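PDB 1YQH: IG hypothetical 16092 from Bacillus cereus ATCC 14579, which is of unknown function but, as a member of the UPF0045 family with a thiamine-binding-protein-like domain, may bind thiamine or a related small molecule. Local coordinates for residues G89-I92 / D93-V96. Sequence-based numbering, arbitrary orientation.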
loop_
_atom_site.group_PDB
_atom_site.type_symbol
_atom_site.label_atom_id
_atom_site.label_comp_id
_atom_site.label_asym_id
_atom_site.label_seq_id
_atom_site.Cartn_x
_atom_site.Cartn_y
_atom_site.Cartn_z
ATOM N N GLY A 89 8.680 19.394 -7.440
ATOM C CA GLY A 89 9.259 18.047 -7.437
ATOM C C GLY A 89 9.549 17.559 -6.034
ATOM O O GLY A 89 9.525 18.336 -5.073
ATOM N N VAL A 90 9.816 16.265 -5.921
ATOM C CA VAL A 90 10.176 15.653 -4.642
ATOM C C VAL A 90 11.280 14.629 -4.915
ATOM O O VAL A 90 11.245 13.926 -5.929
ATOM C CB VAL A 90 8.948 15.014 -3.942
ATOM C CG1 VAL A 90 8.255 14.030 -4.859
ATOM C CG2 VAL A 90 9.338 14.371 -2.589
ATOM N N THR A 91 12.252 14.571 -4.009
ATOM C CA THR A 91 13.438 13.737 -4.168
ATOM C C THR A 91 13.620 12.795 -2.987
ATOM O O THR A 91 13.079 13.022 -1.899
ATOM C CB THR A 91 14.726 14.589 -4.302
ATOM O OG1 THR A 91 14.897 15.380 -3.120
ATOM C CG2 THR A 91 14.656 15.491 -5.541
ATOM N N ILE A 92 14.397 11.738 -3.208
ATOM C CA ILE A 92 14.736 10.816 -2.140
ATOM C C ILE A 92 15.493 11.565 -1.035
ATOM O O ILE A 92 15.171 11.456 0.152
ATOM C CB ILE A 92 15.584 9.648 -2.670
ATOM C CG1 ILE A 92 14.725 8.762 -3.591
ATOM C CG2 ILE A 92 16.182 8.840 -1.496
ATOM C CD1 ILE A 92 15.493 7.680 -4.398
ATOM N N ASP A 93 16.492 12.334 -1.443
ATOM C CA ASP A 93 17.369 12.997 -0.476
ATOM C C ASP A 93 16.611 13.927 0.465
ATOM O O ASP A 93 16.913 13.980 1.648
ATOM C CB ASP A 93 18.514 13.714 -1.187
ATOM C CG ASP A 93 19.528 12.747 -1.780
ATOM O OD1 ASP A 93 19.505 11.558 -1.419
ATOM O OD2 ASP A 93 20.371 13.174 -2.599
ATOM N N GLU A 94 15.599 14.634 -0.041
ATOM C CA GLU A 94 14.889 15.572 0.817
ATOM C C GLU A 94 14.122 14.840 1.915
ATOM O O GLU A 94 13.935 15.377 3.004
ATOM C CB GLU A 94 13.974 16.483 0.001
ATOM C CG GLU A 94 12.568 16.001 -0.119
ATOM C CD GLU A 94 11.717 16.978 -0.884
ATOM O OE1 GLU A 94 11.859 17.033 -2.121
ATOM O OE2 GLU A 94 10.917 17.683 -0.240
ATOM N N LYS A 95 13.707 13.607 1.634
ATOM C CA LYS A 95 12.926 12.837 2.597
ATOM C C LYS A 95 13.763 12.042 3.598
ATOM O O LYS A 95 13.312 11.815 4.721
ATOM C CB LYS A 95 11.912 11.950 1.871
ATOM C CG LYS A 95 10.993 12.797 0.970
ATOM C CD LYS A 95 9.786 12.053 0.469
ATOM C CE LYS A 95 8.724 11.935 1.534
ATOM N NZ LYS A 95 7.717 10.916 1.105
ATOM N N VAL A 96 14.984 11.661 3.225
ATOM C CA VAL A 96 15.781 10.767 4.084
ATOM C C VAL A 96 17.024 11.385 4.734
ATOM O O VAL A 96 17.622 10.759 5.597
ATOM C CB VAL A 96 16.218 9.464 3.343
ATOM C CG1 VAL A 96 15.018 8.751 2.755
ATOM C CG2 VAL A 96 17.269 9.759 2.272
HETATM O O HOH W 1 12.025 19.111 -3.450
#
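T91 and E94 face each other across the first turn of helix 92-96 in a capping box, a worked example of how a chain closes the N-terminal end of a helix with its own side chains. From the N-cap position, T91 offers OG1 to E94 N at 3.2 Å; a chi1 of 60° turns the hydroxyl in over the backbone, where that amide can reach it. E94 returns the bond: its side chain runs extended through chi2 and crosses that of T91 at about a right angle, bringing OE1 to 3.1 Å from T91 N. The amide meets this oxygen on its anti side, somewhat out of the carboxylate plane. OE1 also lies 3.7 Å from V90 CG2, and a water between it and G89 O probably bridges the two, though its approach to OE1 is unusually short. OE2 forms a salt bridge with R85 and a hydrogen bond with the hydroxyl of Y24 of the second subunit.

I92 has the largest share in the contact and contributes through both its carbonyl and its side chain. I92 O accepts from K95 N at 3.0 Å, above the carbonyl plane, and from V96 N at 3.1 Å, nearly along the C=O axis. Its side chain lies beside that of V96, CG2 to CG2 at 4.0 Å, and packs on T49 and on A45 of the second subunit.

The reciprocal bonds thus supply partners for the N-cap amide and one in the first turn, while the carboxylate, near the positive end of the helix dipole and paired with an arginine, is probably stabilised in its ionised form, linking cap, loop and subunit interface.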